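Local coordinates for protein alpha-amylase (Eisenia fetida, PDB 6M4K) that probably hydrolyses internal alpha-1,4-glucosidic linkages of starch-like polysaccharides, as a cold-active, calcium-containing alpha-amylase of glycoside hydrolase family 13, at residues T28-E33 and R85-T90; S48-H53 and Y72-R77; Q68-T73 and H106-G111. All coordinates share one frame; numbering follows the deposited sequence.

All three contacts lie in the family 13 catalytic region. Interaction 1 joins the outer barrel helices that follow the first and second strands. Both segments of interaction 2, and 68-73 of interaction 3, lie in the long excursion between strand 44-47 and helix 81-93; interaction 3 joins it to the loop after strand 97-102. Interactions 2 and 3 share Tyr-72 and Thr-73, their centres are about 10 Å apart, and Glu-52 OE1 meets Ser-71 OG at 2.6 Å, a probable hydrogen bond. Interaction 1 stands apart, its centre about 15 Å from that of interaction 2. The calcium ion is nearest interaction 3, about 7 Å from the side chain of His-106, next to the calcium ligand Asn-105.

Interaction 1: T28-E33 and R85-T90; sequences TDIERE and RNMVTT. With SO4 (sulfate ion), chain G.
Glu-31 lays its side chain across Thr-90 at about a right angle, its CG 3.6 Å from Thr-90 CB and its carboxylate beyond. CG stands anti to the backbone N (chi1 -177°) and the chain runs on extended, which carries the acid from the flank of helix 27-39 over to helix 81-93. There OE2 lies 2.7 Å from Thr-90 OG1. The hydroxyl can give its one proton to this oxygen, but the carbonyl Asn-86 O, 3.0 Å from Thr-90 OG1, is close enough to compete. The other oxygen, OE1, rests 3.7 Å from Asn-86 CB. Below the acid, Glu-31 CB packs on Met-87 CA, where the two backbones come nearest. Met-87 brings SD against Ile-30, 3.6 Å from both CG2 and CB of that isoleucine. Ile-30 continues inward onto Val-45 and Val-47 of strand 44-47, so this is the usual TIM-barrel packing of neighbouring outer helices over the strand between them. The axes of 28-33 and 85-90 approach to 8.5 Å and run 10° from parallel. Near the start of helix 27-39 a sulfate bonded by Lys-26 lies too close to the Thr-28 hydroxyl for its modelled position to be trusted. The chemistry thus grades from a sulfur-aliphatic contact next to the barrel to a carboxylate-hydroxyl pair farther out, where the acid's charge would probably draw the hydroxyl proton toward Glu-31 OE2 in preference to Asn-86 O.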
loop_
_atom_site.group_PDB
_atom_site.type_symbol
_atom_site.label_atom_id
_atom_site.label_comp_id
_atom_site.label_asym_id
_atom_site.label_seq_id
_atom_site.Cartn_x
_atom_site.Cartn_y
_atom_site.Cartn_z
ATOM N N THR A 28 2.154 1.074 -19.599
ATOM C CA THR A 28 3.413 0.813 -20.289
ATOM C C THR A 28 4.603 0.937 -19.355
ATOM O O THR A 28 5.581 0.194 -19.497
ATOM C CB THR A 28 3.582 1.758 -21.472
ATOM O OG1 THR A 28 3.422 3.108 -21.027
ATOM C CG2 THR A 28 2.563 1.433 -22.563
ATOM N N ASP A 29 4.530 1.853 -18.380
ATOM C CA ASP A 29 5.613 1.999 -17.411
ATOM C C ASP A 29 5.636 0.853 -16.408
ATOM O O ASP A 29 6.711 0.359 -16.061
ATOM C CB ASP A 29 5.543 3.357 -16.709
ATOM C CG ASP A 29 6.083 4.475 -17.581
ATOM O OD1 ASP A 29 7.016 4.216 -18.379
ATOM O OD2 ASP A 29 5.580 5.598 -17.459
ATOM N N ILE A 30 4.468 0.418 -15.931
ATOM C CA ILE A 30 4.447 -0.726 -15.024
ATOM C C ILE A 30 4.976 -1.963 -15.730
ATOM O O ILE A 30 5.772 -2.721 -15.169
ATOM C CB ILE A 30 3.043 -0.938 -14.434
ATOM C CG1 ILE A 30 2.631 0.296 -13.625
ATOM C CG2 ILE A 30 3.004 -2.209 -13.580
ATOM C CD1 ILE A 30 1.285 0.182 -12.951
ATOM N N GLU A 31 4.584 -2.146 -16.992
ATOM C CA GLU A 31 5.058 -3.288 -17.764
ATOM C C GLU A 31 6.581 -3.340 -17.805
ATOM O O GLU A 31 7.182 -4.401 -17.591
ATOM C CB GLU A 31 4.468 -3.232 -19.171
ATOM C CG GLU A 31 4.857 -4.428 -20.022
ATOM C CD GLU A 31 4.209 -4.439 -21.387
ATOM O OE1 GLU A 31 3.504 -3.481 -21.735
ATOM O OE2 GLU A 31 4.413 -5.434 -22.116
ATOM N N ARG A 32 7.227 -2.199 -18.066
ATOM C CA ARG A 32 8.688 -2.162 -18.049
ATOM C C ARG A 32 9.226 -2.360 -16.637
ATOM O O ARG A 32 10.221 -3.068 -16.436
ATOM C CB ARG A 32 9.192 -0.842 -18.627
ATOM C CG ARG A 32 8.756 -0.589 -20.055
ATOM C CD ARG A 32 9.548 0.533 -20.697
ATOM N NE ARG A 32 8.832 1.109 -21.832
ATOM C CZ ARG A 32 8.011 2.149 -21.736
ATOM N NH1 ARG A 32 7.812 2.729 -20.560
ATOM N NH2 ARG A 32 7.393 2.615 -22.814
ATOM N N GLU A 33 8.577 -1.752 -15.648
ATOM C CA GLU A 33 9.061 -1.830 -14.277
ATOM C C GLU A 33 9.059 -3.256 -13.742
ATOM O O GLU A 33 9.830 -3.567 -12.834
ATOM C CB GLU A 33 8.211 -0.927 -13.382
ATOM C CG GLU A 33 8.840 -0.641 -12.030
ATOM C CD GLU A 33 10.052 0.272 -12.118
ATOM O OE1 GLU A 33 10.421 0.710 -13.236
ATOM O OE2 GLU A 33 10.632 0.570 -11.055
ATOM N N ARG A 85 -3.728 -5.223 -20.674
ATOM C CA ARG A 85 -3.538 -6.658 -20.848
ATOM C C ARG A 85 -2.099 -6.994 -21.189
ATOM O O ARG A 85 -1.574 -8.009 -20.715
ATOM C CB ARG A 85 -4.529 -7.181 -21.880
ATOM C CG ARG A 85 -5.939 -7.051 -21.356
ATOM C CD ARG A 85 -6.966 -7.375 -22.392
ATOM N NE ARG A 85 -7.110 -8.811 -22.583
ATOM C CZ ARG A 85 -8.168 -9.367 -23.162
ATOM N NH1 ARG A 85 -9.168 -8.603 -23.590
ATOM N NH2 ARG A 85 -8.228 -10.677 -23.308
ATOM N N ASN A 86 -1.428 -6.136 -21.970
ATOM C CA ASN A 86 0.001 -6.326 -22.205
ATOM C C ASN A 86 0.775 -6.298 -20.893
ATOM O O ASN A 86 1.677 -7.116 -20.677
ATOM C CB ASN A 86 0.545 -5.227 -23.116
ATOM C CG ASN A 86 0.181 -5.415 -24.581
ATOM O OD1 ASN A 86 0.238 -4.459 -25.355
ATOM N ND2 ASN A 86 -0.176 -6.626 -24.969
ATOM N N MET A 87 0.448 -5.336 -20.021
ATOM C CA MET A 87 1.099 -5.218 -18.720
ATOM C C MET A 87 0.907 -6.480 -17.888
ATOM O O MET A 87 1.871 -7.030 -17.350
ATOM C CB MET A 87 0.542 -3.995 -17.988
ATOM C CG MET A 87 1.027 -3.833 -16.564
ATOM S SD MET A 87 0.067 -2.613 -15.655
ATOM C CE MET A 87 -1.524 -3.442 -15.541
ATOM N N VAL A 88 -0.340 -6.936 -17.758
ATOM C CA VAL A 88 -0.620 -8.118 -16.942
ATOM C C VAL A 88 0.134 -9.334 -17.475
ATOM O O VAL A 88 0.754 -10.088 -16.716
ATOM C CB VAL A 88 -2.137 -8.371 -16.857
ATOM C CG1 VAL A 88 -2.418 -9.701 -16.165
ATOM C CG2 VAL A 88 -2.840 -7.241 -16.112
ATOM N N THR A 89 0.086 -9.539 -18.790
ATOM C CA THR A 89 0.756 -10.696 -19.387
ATOM C C THR A 89 2.264 -10.653 -19.142
ATOM O O THR A 89 2.861 -11.637 -18.695
ATOM C CB THR A 89 0.441 -10.756 -20.882
ATOM O OG1 THR A 89 -0.968 -10.934 -21.061
ATOM C CG2 THR A 89 1.193 -11.907 -21.534
ATOM N N THR A 90 2.896 -9.506 -19.411
ATOM C CA THR A 90 4.344 -9.388 -19.263
ATOM C C THR A 90 4.754 -9.548 -17.807
ATOM O O THR A 90 5.724 -10.247 -17.485
ATOM C CB THR A 90 4.778 -8.011 -19.770
ATOM O OG1 THR A 90 4.523 -7.911 -21.174
ATOM C CG2 THR A 90 6.261 -7.776 -19.494
HETATM S S SO4 G . 1.704 5.552 -23.251
HETATM O O1 SO4 G . 0.318 5.345 -22.863
HETATM O O2 SO4 G . 2.536 4.802 -22.326
HETATM O O3 SO4 G . 2.042 6.966 -23.114
HETATM O O4 SO4 G . 1.907 5.089 -24.623
#

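Interaction 2: S48-H53 and Y72-R77; sequences SPPNEH and YTMNSR
Neither segment is helix or strand; they run past each other as irregular loops, with Asn-51 CA 4.4 Å from Met-74 CA. The carbonyl of Thr-73 serves segment 48-53 twice. Glu-52 N donates to Thr-73 O at 2.8 Å, from well above the carbonyl plane and with a bent N-H...O angle of 134°, while Asn-51 CA makes a CA-H...O contact with the same oxygen. Beyond it, the ring of His-53 takes Arg-77 N at its edge: the bond to NE2 is 3.0 Å long and only 12° out of the ring plane. A chi1 of 53° sets His-53 CG between the backbone N and the carbonyl carbon, turning the ring back toward Ser-76 and Arg-77.

Both loops belong to the long insertion between strand 44-47 and helix 81-93 of the TIM barrel, and the contact ties its outgoing limb to its returning one. Met-74 curls alongside Pro-50 and presses its methyl on the ring, Met-74 CE to Pro-50 CB 3.5 Å, tighter than usual for two carbons. Phe-84 of helix 81-93 touches both residues. A water bridges the loops, within bonding distance of Pro-50 O (2.7 Å), Met-74 O and Ser-76 OG; its two protons must be shared among more acceptors than they can serve. At the Thr-73 end, Glu-52 and Thr-73 lie side by side, CB of the acid 3.4 Å from Thr-73 OG1; the carboxylate itself is held by Ser-71, Asn-119 and the backbone of Asp-117, and the threonine hydroxyl bonds to Asp-117.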
loop_
_atom_site.group_PDB
_atom_site.type_symbol
_atom_site.label_atom_id
_atom_site.label_comp_id
_atom_site.label_asym_id
_atom_site.label_seq_id
_atom_site.Cartn_x
_atom_site.Cartn_y
_atom_site.Cartn_z
ATOM N N SER A 48 -3.436 1.608 -10.049
ATOM C CA SER A 48 -4.523 2.560 -9.867
ATOM C C SER A 48 -5.789 2.064 -10.575
ATOM O O SER A 48 -5.710 1.237 -11.491
ATOM C CB SER A 48 -4.106 3.922 -10.436
ATOM O OG SER A 48 -3.188 4.579 -9.572
ATOM N N PRO A 49 -6.969 2.555 -10.176
ATOM C CA PRO A 49 -8.227 2.033 -10.753
ATOM C C PRO A 49 -8.172 2.028 -12.269
ATOM O O PRO A 49 -7.909 3.068 -12.891
ATOM C CB PRO A 49 -9.291 3.003 -10.212
ATOM C CG PRO A 49 -8.730 3.419 -8.866
ATOM C CD PRO A 49 -7.235 3.530 -9.098
ATOM N N PRO A 50 -8.370 0.865 -12.901
ATOM C CA PRO A 50 -8.147 0.745 -14.345
ATOM C C PRO A 50 -9.431 0.822 -15.154
ATOM O O PRO A 50 -9.376 0.790 -16.389
ATOM C CB PRO A 50 -7.530 -0.652 -14.461
ATOM C CG PRO A 50 -8.271 -1.416 -13.399
ATOM C CD PRO A 50 -8.402 -0.457 -12.244
ATOM N N ASN A 51 -10.581 0.859 -14.485
ATOM C CA ASN A 51 -11.858 0.962 -15.173
ATOM C C ASN A 51 -12.099 2.406 -15.619
ATOM O O ASN A 51 -11.380 3.335 -15.234
ATOM C CB ASN A 51 -12.984 0.537 -14.242
ATOM C CG ASN A 51 -13.056 1.414 -13.030
ATOM O OD1 ASN A 51 -12.164 1.372 -12.182
ATOM N ND2 ASN A 51 -14.082 2.244 -12.945
ATOM N N GLU A 52 -13.148 2.591 -16.419
ATOM C CA GLU A 52 -13.516 3.930 -16.858
ATOM C C GLU A 52 -13.922 4.782 -15.668
ATOM O O GLU A 52 -14.843 4.431 -14.922
ATOM C CB GLU A 52 -14.663 3.868 -17.859
ATOM C CG GLU A 52 -15.039 5.262 -18.317
ATOM C CD GLU A 52 -16.115 5.303 -19.370
ATOM O OE1 GLU A 52 -16.920 4.349 -19.496
ATOM O OE2 GLU A 52 -16.160 6.330 -20.083
ATOM N N HIS A 53 -13.260 5.926 -15.523
ATOM C CA HIS A 53 -13.488 6.822 -14.406
ATOM C C HIS A 53 -13.842 8.215 -14.915
ATOM O O HIS A 53 -13.668 8.548 -16.091
ATOM C CB HIS A 53 -12.242 6.897 -13.509
ATOM C CG HIS A 53 -10.993 7.238 -14.259
ATOM N ND1 HIS A 53 -10.684 8.526 -14.647
ATOM C CD2 HIS A 53 -10.003 6.449 -14.744
ATOM C CE1 HIS A 53 -9.539 8.517 -15.309
ATOM N NE2 HIS A 53 -9.107 7.271 -15.387
ATOM N N TYR A 72 -17.460 0.005 -16.192
ATOM C CA TYR A 72 -16.474 -1.045 -15.969
ATOM C C TYR A 72 -15.730 -1.431 -17.243
ATOM O O TYR A 72 -15.092 -2.490 -17.288
ATOM C CB TYR A 72 -17.108 -2.241 -15.254
ATOM C CG TYR A 72 -17.804 -1.835 -13.971
ATOM C CD1 TYR A 72 -17.075 -1.474 -12.838
ATOM C CD2 TYR A 72 -19.192 -1.794 -13.892
ATOM C CE1 TYR A 72 -17.716 -1.085 -11.670
ATOM C CE2 TYR A 72 -19.837 -1.410 -12.731
ATOM C CZ TYR A 72 -19.103 -1.065 -11.612
ATOM O OH TYR A 72 -19.759 -0.684 -10.463
ATOM N N THR A 73 -15.780 -0.590 -18.282
ATOM C CA THR A 73 -14.815 -0.759 -19.358
ATOM C C THR A 73 -13.422 -0.413 -18.838
ATOM O O THR A 73 -13.262 0.065 -17.715
ATOM C CB THR A 73 -15.178 0.090 -20.576
ATOM O OG1 THR A 73 -14.915 1.475 -20.306
ATOM C CG2 THR A 73 -16.649 -0.102 -20.931
ATOM N N MET A 74 -12.403 -0.674 -19.648
ATOM C CA MET A 74 -11.029 -0.719 -19.159
ATOM C C MET A 74 -10.102 0.257 -19.871
ATOM O O MET A 74 -8.927 -0.032 -20.098
ATOM C CB MET A 74 -10.500 -2.149 -19.197
ATOM C CG MET A 74 -11.131 -3.016 -18.109
ATOM S SD MET A 74 -10.583 -2.528 -16.457
ATOM C CE MET A 74 -8.886 -3.090 -16.574
ATOM N N ASN A 75 -10.606 1.444 -20.187
ATOM C CA ASN A 75 -9.789 2.536 -20.708
ATOM C C ASN A 75 -9.741 3.622 -19.640
ATOM O O ASN A 75 -10.783 4.177 -19.278
ATOM C CB ASN A 75 -10.421 3.073 -21.989
ATOM C CG ASN A 75 -9.481 3.942 -22.800
ATOM O OD1 ASN A 75 -8.265 3.934 -22.612
ATOM N ND2 ASN A 75 -10.052 4.693 -23.736
ATOM N N SER A 76 -8.542 3.891 -19.114
ATOM C CA SER A 76 -8.338 4.775 -17.974
ATOM C C SER A 76 -7.178 5.717 -18.272
ATOM O O SER A 76 -6.491 5.604 -19.295
ATOM C CB SER A 76 -7.998 3.966 -16.715
ATOM O OG SER A 76 -6.699 3.401 -16.826
ATOM N N ARG A 77 -6.909 6.608 -17.323
ATOM C CA ARG A 77 -5.765 7.503 -17.468
ATOM C C ARG A 77 -4.463 6.742 -17.655
ATOM O O ARG A 77 -3.559 7.212 -18.350
ATOM C CB ARG A 77 -5.664 8.409 -16.249
ATOM C CG ARG A 77 -4.575 9.460 -16.389
ATOM C CD ARG A 77 -4.498 10.392 -15.204
ATOM N NE ARG A 77 -3.589 11.492 -15.518
ATOM C CZ ARG A 77 -3.642 12.692 -14.946
ATOM N NH1 ARG A 77 -4.522 12.963 -13.995
ATOM N NH2 ARG A 77 -2.808 13.645 -15.364
HETATM O O HOH W 1 -7.202 0.898 -18.009
#

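Interaction 3: Q68-T73 and H106-G111; sequences QPVSYT and HMTGGG
The two loops pass with their end-to-end directions 131° apart, closest at Gln-68 and Thr-108, where the CA atoms are 4.5 Å from each other. Gln-68 reaches along the backbone of Thr-108 and accepts a nearly straight bond from Gly-109 N to OE1, 2.9 Å and 172° at the hydrogen; the donor sits 55° out of the amide carbonyl plane. Arg-54 also bonds to OE1. With an alanine here, Gly-109 N would probably lose its acceptor and Arg-54 one of its partners, leaving the glycine-rich turn less firmly fixed.

The contact joins the excursion after barrel strand 44-47 to the loop after strand 97-102, which carries the calcium ligand Asn-105 just ahead of His-106. Two successive turns of its chain fold Met-107 over Pro-69, its SD 3.9 Å from Pro-69 CB and its CE against the carbonyls of Pro-69 and Val-70. The same sulfur makes an oblique Met-aromatic contact with Tyr-72, 5.4 Å from the ring centroid. Tyr-72 OH donates to a water that in turn donates to His-106 O, and Tyr-133 also bonds to the hydroxyl. Pro-69 O, buried against Met-107 CE and Thr-108 CG2, has no polar partner.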
loop_
_atom_site.group_PDB
_atom_site.type_symbol
_atom_site.label_atom_id
_atom_site.label_comp_id
_atom_site.label_asym_id
_atom_site.label_seq_id
_atom_site.Cartn_x
_atom_site.Cartn_y
_atom_site.Cartn_z
ATOM N N GLN A 68 -13.898 7.815 -8.939
ATOM C CA GLN A 68 -15.289 8.034 -9.336
ATOM C C GLN A 68 -15.569 7.222 -10.592
ATOM O O GLN A 68 -15.456 7.732 -11.720
ATOM C CB GLN A 68 -15.576 9.521 -9.537
ATOM C CG GLN A 68 -15.540 10.264 -8.222
ATOM C CD GLN A 68 -16.028 11.688 -8.332
ATOM O OE1 GLN A 68 -17.053 11.963 -8.963
ATOM N NE2 GLN A 68 -15.298 12.607 -7.721
ATOM N N PRO A 69 -15.959 5.958 -10.443
ATOM C CA PRO A 69 -16.246 5.126 -11.614
ATOM C C PRO A 69 -17.381 5.685 -12.460
ATOM O O PRO A 69 -18.377 6.210 -11.948
ATOM C CB PRO A 69 -16.633 3.774 -11.006
ATOM C CG PRO A 69 -15.938 3.761 -9.689
ATOM C CD PRO A 69 -15.996 5.179 -9.190
ATOM N N VAL A 70 -17.217 5.513 -13.767
ATOM C CA VAL A 70 -18.246 5.820 -14.748
ATOM C C VAL A 70 -18.779 4.557 -15.423
ATOM O O VAL A 70 -19.977 4.455 -15.704
ATOM C CB VAL A 70 -17.717 6.851 -15.772
ATOM C CG1 VAL A 70 -18.661 6.985 -16.976
ATOM C CG2 VAL A 70 -17.516 8.201 -15.088
ATOM N N SER A 71 -17.920 3.568 -15.649
ATOM C CA SER A 71 -18.351 2.257 -16.122
ATOM C C SER A 71 -17.266 1.252 -15.761
ATOM O O SER A 71 -16.280 1.588 -15.101
ATOM C CB SER A 71 -18.635 2.255 -17.627
ATOM O OG SER A 71 -17.438 2.070 -18.353
ATOM N N TYR A 72 -17.460 0.005 -16.192
ATOM C CA TYR A 72 -16.474 -1.045 -15.969
ATOM C C TYR A 72 -15.730 -1.431 -17.243
ATOM O O TYR A 72 -15.092 -2.490 -17.288
ATOM C CB TYR A 72 -17.108 -2.241 -15.254
ATOM C CG TYR A 72 -17.804 -1.835 -13.971
ATOM C CD1 TYR A 72 -17.075 -1.474 -12.838
ATOM C CD2 TYR A 72 -19.192 -1.794 -13.892
ATOM C CE1 TYR A 72 -17.716 -1.085 -11.670
ATOM C CE2 TYR A 72 -19.837 -1.410 -12.731
ATOM C CZ TYR A 72 -19.103 -1.065 -11.612
ATOM O OH TYR A 72 -19.759 -0.684 -10.463
ATOM N N THR A 73 -15.780 -0.590 -18.282
ATOM C CA THR A 73 -14.815 -0.759 -19.358
ATOM C C THR A 73 -13.422 -0.413 -18.838
ATOM O O THR A 73 -13.262 0.065 -17.715
ATOM C CB THR A 73 -15.178 0.090 -20.576
ATOM O OG1 THR A 73 -14.915 1.475 -20.306
ATOM C CG2 THR A 73 -16.649 -0.102 -20.931
ATOM N N HIS A 106 -19.290 2.975 -4.953
ATOM C CA HIS A 106 -19.950 4.169 -5.452
ATOM C C HIS A 106 -19.588 4.359 -6.910
ATOM O O HIS A 106 -18.728 3.671 -7.466
ATOM C CB HIS A 106 -19.509 5.370 -4.629
ATOM C CG HIS A 106 -18.023 5.495 -4.508
ATOM N ND1 HIS A 106 -17.327 5.077 -3.391
ATOM C CD2 HIS A 106 -17.100 5.973 -5.375
ATOM C CE1 HIS A 106 -16.038 5.308 -3.577
ATOM N NE2 HIS A 106 -15.872 5.850 -4.773
ATOM N N MET A 107 -20.289 5.308 -7.529
ATOM C CA MET A 107 -19.954 5.778 -8.868
ATOM C C MET A 107 -19.354 7.180 -8.772
ATOM O O MET A 107 -18.305 7.361 -8.146
ATOM C CB MET A 107 -21.172 5.682 -9.794
ATOM C CG MET A 107 -21.671 4.258 -10.007
ATOM S SD MET A 107 -20.450 3.117 -10.709
ATOM C CE MET A 107 -20.432 3.643 -12.433
ATOM N N THR A 108 -19.991 8.186 -9.361
ATOM C CA THR A 108 -19.482 9.548 -9.273
ATOM C C THR A 108 -20.216 10.322 -8.190
ATOM O O THR A 108 -21.213 9.860 -7.622
ATOM C CB THR A 108 -19.656 10.301 -10.599
ATOM O OG1 THR A 108 -21.061 10.489 -10.864
ATOM C CG2 THR A 108 -19.014 9.543 -11.734
ATOM N N GLY A 109 -19.728 11.535 -7.936
ATOM C CA GLY A 109 -20.505 12.536 -7.237
ATOM C C GLY A 109 -21.545 13.155 -8.154
ATOM O O GLY A 109 -21.877 12.625 -9.219
ATOM N N GLY A 110 -22.063 14.302 -7.726
ATOM C CA GLY A 110 -23.028 15.025 -8.529
ATOM C C GLY A 110 -22.420 15.597 -9.796
ATOM O O GLY A 110 -21.206 15.617 -10.014
ATOM N N GLY A 111 -23.302 16.093 -10.660
ATOM C CA GLY A 111 -22.873 16.635 -11.931
ATOM C C GLY A 111 -22.918 15.608 -13.040
ATOM O O GLY A 111 -23.227 14.428 -12.850
HETATM O O HOH W 2 -18.388 0.945 -8.811
#